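Local coordinates for E1 (Kluyveromyces marxianus, PDB 3VX6), which activates the ubiquitin-like proteins ATG8 and ATG12 as an E1-like enzyme, so that they can be conjugated in autophagy and cytoplasm-to-vacuole transport, at residues L48-N51 and Q52-S55; F145-D148 and G149-Y152; T220-S223 and K224-R228. One frame throughout, in Å; residues are numbered along the deposited sequence.

In the fold
The three contacts follow in series along the chain, each a local turn or helix end. Interaction 1 lies in the loop between strands 40-47 and 59-62. On the other side of the chain's centre, interaction 2 carries the chain from strand 135-144, in one mixed sheet, to strand 151-159, at the edge of the other. Interaction 3 closes helix 215-225, which leads from strand 198-202 to strand 231-236 in that second sheet. The centres of interactions 2 and 3 are about 13 Å apart and the two touch, Thr-220 packing against Phe-145, Gln-146 and Tyr-152. Interaction 1 stands about 15 Å and 17 Å from them, nearest atoms to nearest atoms. Turn and helix thus meet at one crossing between the sheets.

Interaction 1: L48-N51 and Q52-S55; sequences LDLN and QFTS
The carboxylate of Asp-49 reaches forward to the backbone of Gln-52. Hydrogen bonding is centred on one oxygen, OD2 of Asp-49, which accepts from N of Gln-52 at 3.0 Å with an N-H...O angle of 163°, and from N of Asn-51, also at 3.0 Å but more bent. Both donors come from the same face of the carboxylate, well out of its plane. CG of Asp-49 is anti to its own N (chi1 179°), which swings the carboxylate forward along the chain to receive both. The bond from Asn-51 makes this an Asx turn, here extended by a second amide, in the loop between strands 40-47 and 59-62. A water closes the same bend from the backbone side, donating to O of Asp-49 and to O of Gln-52, each at 2.9 Å. Among the apolar contacts, CD2 of Leu-50 lies 4.0 Å from CE2 of Phe-53, the two side chains running alongside each other. The Phe-53 ring meets O of Asp-49 at its edge, in the ring plane, while His-206 stacks on it and Leu-58 packs nearby. Beyond the turn, O of Leu-50 accepts a hydrogen bond from OG of Ser-238.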
loop_
_atom_site.group_PDB
_atom_site.type_symbol
_atom_site.label_atom_id
_atom_site.label_comp_id
_atom_site.label_asym_id
_atom_site.label_seq_id
_atom_site.Cartn_x
_atom_site.Cartn_y
_atom_site.Cartn_z
ATOM N N LEU A 48 -0.880 -11.119 2.096
ATOM C CA LEU A 48 -0.896 -10.679 0.726
ATOM C C LEU A 48 -0.801 -11.868 -0.205
ATOM O O LEU A 48 0.178 -12.622 -0.192
ATOM C CB LEU A 48 0.248 -9.691 0.482
ATOM C CG LEU A 48 -0.175 -8.259 0.116
ATOM C CD1 LEU A 48 -1.376 -7.829 0.936
ATOM C CD2 LEU A 48 0.999 -7.311 0.334
ATOM N N ASP A 49 -1.852 -12.055 -0.988
ATOM C CA ASP A 49 -1.872 -13.129 -1.950
ATOM C C ASP A 49 -1.289 -12.474 -3.173
ATOM O O ASP A 49 -2.005 -11.814 -3.926
ATOM C CB ASP A 49 -3.300 -13.587 -2.247
ATOM C CG ASP A 49 -3.346 -14.702 -3.271
ATOM O OD1 ASP A 49 -4.465 -15.104 -3.655
ATOM O OD2 ASP A 49 -2.265 -15.178 -3.691
ATOM N N LEU A 50 0.022 -12.624 -3.341
ATOM C CA LEU A 50 0.711 -12.039 -4.477
ATOM C C LEU A 50 0.574 -12.944 -5.686
ATOM O O LEU A 50 1.106 -12.641 -6.752
ATOM C CB LEU A 50 2.189 -11.812 -4.146
ATOM C CG LEU A 50 2.465 -10.752 -3.071
ATOM C CD1 LEU A 50 3.961 -10.594 -2.871
ATOM C CD2 LEU A 50 1.832 -9.426 -3.486
ATOM N N ASN A 51 -0.149 -14.050 -5.513
ATOM C CA ASN A 51 -0.382 -15.014 -6.588
ATOM C C ASN A 51 -1.659 -14.703 -7.343
ATOM O O ASN A 51 -1.648 -14.363 -8.531
ATOM C CB ASN A 51 -0.497 -16.428 -6.026
ATOM C CG ASN A 51 0.842 -17.053 -5.754
ATOM O OD1 ASN A 51 1.653 -17.229 -6.666
ATOM N ND2 ASN A 51 1.088 -17.397 -4.495
ATOM N N GLN A 52 -2.769 -14.830 -6.636
ATOM C CA GLN A 52 -4.066 -14.580 -7.234
ATOM C C GLN A 52 -4.587 -13.184 -6.916
ATOM O O GLN A 52 -5.089 -12.937 -5.818
ATOM C CB GLN A 52 -5.064 -15.642 -6.750
ATOM C CG GLN A 52 -5.745 -16.424 -7.867
ATOM C CD GLN A 52 -6.601 -15.538 -8.762
ATOM O OE1 GLN A 52 -6.098 -14.611 -9.409
ATOM N NE2 GLN A 52 -7.907 -15.819 -8.802
ATOM N N PHE A 53 -4.464 -12.271 -7.872
ATOM C CA PHE A 53 -4.959 -10.911 -7.674
ATOM C C PHE A 53 -6.426 -10.838 -8.058
ATOM O O PHE A 53 -7.009 -11.826 -8.511
ATOM C CB PHE A 53 -4.166 -9.894 -8.511
ATOM C CG PHE A 53 -2.903 -9.405 -7.849
ATOM C CD1 PHE A 53 -2.222 -8.305 -8.352
ATOM C CD2 PHE A 53 -2.401 -10.032 -6.709
ATOM C CE1 PHE A 53 -1.066 -7.836 -7.730
ATOM C CE2 PHE A 53 -1.243 -9.568 -6.083
ATOM C CZ PHE A 53 -0.580 -8.470 -6.594
ATOM N N THR A 54 -7.020 -9.667 -7.851
ATOM C CA THR A 54 -8.417 -9.430 -8.193
ATOM C C THR A 54 -8.444 -8.210 -9.083
ATOM O O THR A 54 -7.969 -7.138 -8.689
ATOM C CB THR A 54 -9.279 -9.116 -6.962
ATOM O OG1 THR A 54 -10.607 -8.780 -7.394
ATOM C CG2 THR A 54 -8.697 -7.926 -6.190
ATOM N N SER A 55 -9.012 -8.359 -10.274
ATOM C CA SER A 55 -9.055 -7.253 -11.213
ATOM C C SER A 55 -7.660 -6.625 -11.363
ATOM O O SER A 55 -7.515 -5.403 -11.408
ATOM C CB SER A 55 -10.070 -6.197 -10.766
ATOM O OG SER A 55 -11.396 -6.662 -10.934
HETATM O O HOH W 1 -4.646 -10.579 -4.107
#

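Interaction 2: F145-D148 and G149-Y152; sequences FQSD and GATY
Gln-146 folds its side chain across the turn, and its amide nitrogen NE2 donates to O of Ala-150 at 2.7 Å. The bond is bent, 133° at the hydrogen, and the donor sits above the plane of the Ala-150 carbonyl instead of on a lone pair. CG of Gln-146 stands between the backbone N and the carbonyl carbon (chi1 62°), and from there the extended chain carries the amide over to the far arm. The same NE2 also lies 3.1 Å from O of Ser-147, a bond whose acceptor is less surely placed. At the root of the side chain, CB of Gln-146 meets the hydroxyl edge of Tyr-152 in the ring plane, while the amide stands almost perpendicular to the ring, with OE1 3.7 Å from CE2 of Tyr-152. An alanine in place of Gln-146 is likely to leave O of Ala-150 without this side-chain donor and open a gap beside the Tyr-152 ring. Ala-150 turns its methyl toward the first arm, where CB lies 3.7 Å from CB of Ser-147; OG of Ser-147 bonds away from the turn, to O of Asn-254. Gly-149, at the outer corner, has phi 92°, and a CB there would run into O of Asp-148. The arms are tied by N of Ala-150 donating to O of Ser-147 at 2.8 Å, with the same caution about that oxygen. Ser-147 to Ala-150 form a type II beta turn with glycine in its third position, which redirects the chain from strand 135-144 into strand 151-159 of a different sheet.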
loop_
_atom_site.group_PDB
_atom_site.type_symbol
_atom_site.label_atom_id
_atom_site.label_comp_id
_atom_site.label_asym_id
_atom_site.label_seq_id
_atom_site.Cartn_x
_atom_site.Cartn_y
_atom_site.Cartn_z
ATOM N N PHE A 145 2.008 8.746 -1.840
ATOM C CA PHE A 145 2.486 10.112 -1.761
ATOM C C PHE A 145 3.546 10.414 -2.795
ATOM O O PHE A 145 4.149 9.513 -3.378
ATOM C CB PHE A 145 3.054 10.387 -0.382
ATOM C CG PHE A 145 4.049 9.366 0.062
ATOM C CD1 PHE A 145 3.630 8.194 0.689
ATOM C CD2 PHE A 145 5.411 9.570 -0.146
ATOM C CE1 PHE A 145 4.558 7.246 1.104
ATOM C CE2 PHE A 145 6.339 8.633 0.262
ATOM C CZ PHE A 145 5.919 7.469 0.889
ATOM N N GLN A 146 3.770 11.706 -2.992
ATOM C CA GLN A 146 4.742 12.209 -3.944
ATOM C C GLN A 146 4.896 13.707 -3.727
ATOM O O GLN A 146 4.095 14.331 -3.035
ATOM C CB GLN A 146 4.242 11.978 -5.359
ATOM C CG GLN A 146 2.959 12.716 -5.654
ATOM C CD GLN A 146 2.677 12.787 -7.126
ATOM O OE1 GLN A 146 2.342 11.786 -7.757
ATOM N NE2 GLN A 146 2.824 13.974 -7.692
ATOM N N SER A 147 5.930 14.287 -4.322
ATOM C CA SER A 147 6.140 15.720 -4.211
ATOM C C SER A 147 5.020 16.402 -5.000
ATOM O O SER A 147 4.606 15.917 -6.054
ATOM C CB SER A 147 7.502 16.094 -4.796
ATOM O OG SER A 147 7.652 17.503 -4.877
ATOM N N ASP A 148 4.531 17.524 -4.487
ATOM C CA ASP A 148 3.455 18.270 -5.142
ATOM C C ASP A 148 3.839 18.742 -6.550
ATOM O O ASP A 148 4.781 19.516 -6.727
ATOM C CB ASP A 148 3.071 19.474 -4.279
ATOM C CG ASP A 148 1.592 19.800 -4.356
ATOM O OD1 ASP A 148 1.167 20.785 -3.715
ATOM O OD2 ASP A 148 0.855 19.065 -5.052
ATOM N N GLY A 149 3.101 18.276 -7.552
ATOM C CA GLY A 149 3.395 18.661 -8.918
ATOM C C GLY A 149 4.337 17.659 -9.549
ATOM O O GLY A 149 4.653 17.732 -10.740
ATOM N N ALA A 150 4.782 16.705 -8.743
ATOM C CA ALA A 150 5.694 15.689 -9.228
ATOM C C ALA A 150 4.988 14.778 -10.211
ATOM O O ALA A 150 3.783 14.555 -10.137
ATOM C CB ALA A 150 6.268 14.873 -8.062
ATOM N N THR A 151 5.766 14.279 -11.153
ATOM C CA THR A 151 5.282 13.385 -12.176
ATOM C C THR A 151 6.434 12.412 -12.389
ATOM O O THR A 151 7.559 12.662 -11.931
ATOM C CB THR A 151 4.948 14.166 -13.458
ATOM O OG1 THR A 151 5.609 15.440 -13.425
ATOM C CG2 THR A 151 3.448 14.397 -13.557
ATOM N N TYR A 152 6.167 11.295 -13.057
ATOM C CA TYR A 152 7.209 10.303 -13.272
ATOM C C TYR A 152 7.138 9.705 -14.651
ATOM O O TYR A 152 6.056 9.379 -15.129
ATOM C CB TYR A 152 7.071 9.156 -12.276
ATOM C CG TYR A 152 6.887 9.596 -10.860
ATOM C CD1 TYR A 152 7.964 9.637 -9.988
ATOM C CD2 TYR A 152 5.633 9.995 -10.386
ATOM C CE1 TYR A 152 7.806 10.061 -8.677
ATOM C CE2 TYR A 152 5.469 10.428 -9.070
ATOM C CZ TYR A 152 6.564 10.457 -8.227
ATOM O OH TYR A 152 6.446 10.892 -6.933
#

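Interaction 3: T220-S223 and K224-R228; sequences TVWS and KLSPR
From just beyond the helix, Arg-228 comes back to the indole of Trp-222. NE1 of Trp-222 lies over one face of the guanidinium, 3.4 Å above its plane and offset toward the rim, while CZ2 of Trp-222 is 3.5 Å from NH1 of Arg-228. The two flat groups are tilted 64° apart, so this is an oblique contact and not a parallel stack. CB of Ser-226 touches the five-membered ring next to NE1, 3.8 Å from CD1 of Trp-222. Along the helix itself, CG1 of Val-221 and CD1 of Leu-225 lie side by side at 4.0 Å, both beside Leu-113 of helix 97-114.

Ser-226 helps to hold the guanidinium in its rotation: its OG accepts from NE of Arg-228 in a nearly straight bond (172°) lying in the guanidinium plane. Having CG anti to the backbone N (chi1 -164°) directs the Trp-222 indole toward the stretch after the helix. The polar ends of both groups then find partners nearby. NE1 of Trp-222 donates to O of Leu-193 and NH2 of Arg-228 to O of Cys-196, while Tyr-231 meets the indole edge-to-face.

Beneath the side chains, the backbone sets the spacing. N of Leu-225 donates to O of Val-221 at 3.1 Å and N of Ser-226 to O of Trp-222 at 2.7 Å, after a weak bond from N of Lys-224 to O of Thr-220. Pro-227 has no N-H to extend the ladder; its CA makes a C-H...O contact with O of Ser-223, at 3.3 Å. This is the C-terminal end of helix 215-225, the crossover helix of a beta-alpha-beta unit between strands 198-202 and 231-236.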
loop_
_atom_site.group_PDB
_atom_site.type_symbol
_atom_site.label_atom_id
_atom_site.label_comp_id
_atom_site.label_asym_id
_atom_site.label_seq_id
_atom_site.Cartn_x
_atom_site.Cartn_y
_atom_site.Cartn_z
ATOM N N THR A 220 9.514 8.575 -4.089
ATOM C CA THR A 220 9.637 9.726 -3.220
ATOM C C THR A 220 10.681 9.509 -2.119
ATOM O O THR A 220 11.507 10.381 -1.837
ATOM C CB THR A 220 8.268 10.059 -2.602
ATOM O OG1 THR A 220 7.356 10.411 -3.647
ATOM C CG2 THR A 220 8.380 11.210 -1.623
ATOM N N VAL A 221 10.664 8.344 -1.495
ATOM C CA VAL A 221 11.622 8.119 -0.433
ATOM C C VAL A 221 13.036 7.947 -0.959
ATOM O O VAL A 221 13.968 8.630 -0.544
ATOM C CB VAL A 221 11.245 6.904 0.393
ATOM C CG1 VAL A 221 12.317 6.654 1.424
ATOM C CG2 VAL A 221 9.887 7.133 1.043
ATOM N N TRP A 222 13.197 7.017 -1.875
ATOM C CA TRP A 222 14.492 6.770 -2.447
ATOM C C TRP A 222 15.110 8.084 -2.971
ATOM O O TRP A 222 16.321 8.292 -2.871
ATOM C CB TRP A 222 14.318 5.758 -3.565
ATOM C CG TRP A 222 15.552 5.114 -4.009
ATOM C CD1 TRP A 222 16.810 5.258 -3.480
ATOM C CD2 TRP A 222 15.673 4.219 -5.107
ATOM N NE1 TRP A 222 17.705 4.500 -4.195
ATOM C CE2 TRP A 222 17.031 3.851 -5.200
ATOM C CE3 TRP A 222 14.762 3.686 -6.024
ATOM C CZ2 TRP A 222 17.500 2.982 -6.179
ATOM C CZ3 TRP A 222 15.226 2.824 -6.993
ATOM C CH2 TRP A 222 16.582 2.478 -7.065
ATOM N N SER A 223 14.259 8.962 -3.508
ATOM C CA SER A 223 14.663 10.259 -4.051
ATOM C C SER A 223 15.398 11.131 -3.056
ATOM O O SER A 223 16.485 11.625 -3.330
ATOM C CB SER A 223 13.443 11.054 -4.528
ATOM O OG SER A 223 12.943 10.573 -5.756
ATOM N N LYS A 224 14.774 11.353 -1.913
ATOM C CA LYS A 224 15.356 12.191 -0.890
ATOM C C LYS A 224 16.577 11.555 -0.224
ATOM O O LYS A 224 17.494 12.261 0.196
ATOM C CB LYS A 224 14.278 12.541 0.148
ATOM C CG LYS A 224 13.202 13.475 -0.406
ATOM C CD LYS A 224 12.028 13.649 0.545
ATOM C CE LYS A 224 10.875 14.415 -0.115
ATOM N NZ LYS A 224 11.066 15.900 -0.148
ATOM N N LEU A 225 16.586 10.227 -0.144
ATOM C CA LEU A 225 17.676 9.477 0.476
ATOM C C LEU A 225 18.866 9.458 -0.446
ATOM O O LEU A 225 19.981 9.764 -0.062
ATOM C CB LEU A 225 17.266 8.024 0.732
ATOM C CG LEU A 225 16.431 7.745 1.964
ATOM C CD1 LEU A 225 16.276 6.248 2.137
ATOM C CD2 LEU A 225 17.121 8.356 3.166
ATOM N N SER A 226 18.619 9.057 -1.672
ATOM C CA SER A 226 19.682 8.990 -2.619
ATOM C C SER A 226 19.302 9.871 -3.805
ATOM O O SER A 226 18.659 9.428 -4.760
ATOM C CB SER A 226 19.888 7.530 -3.050
ATOM O OG SER A 226 20.987 7.393 -3.928
ATOM N N PRO A 227 19.697 11.141 -3.764
ATOM C CA PRO A 227 19.351 11.997 -4.905
ATOM C C PRO A 227 20.109 11.412 -6.108
ATOM O O PRO A 227 21.306 11.150 -6.031
ATOM C CB PRO A 227 19.804 13.391 -4.461
ATOM C CG PRO A 227 20.845 13.140 -3.378
ATOM C CD PRO A 227 20.644 11.756 -2.816
ATOM N N ARG A 228 19.379 11.116 -7.178
ATOM C CA ARG A 228 19.969 10.551 -8.376
ATOM C C ARG A 228 19.278 11.071 -9.614
ATOM O O ARG A 228 18.175 11.604 -9.548
ATOM C CB ARG A 228 19.853 9.028 -8.360
ATOM C CG ARG A 228 20.240 8.386 -7.063
ATOM C CD ARG A 228 20.082 6.911 -7.223
ATOM N NE ARG A 228 20.495 6.147 -6.060
ATOM C CZ ARG A 228 20.724 4.844 -6.131
ATOM N NH1 ARG A 228 20.570 4.233 -7.301
ATOM N NH2 ARG A 228 21.093 4.161 -5.063
#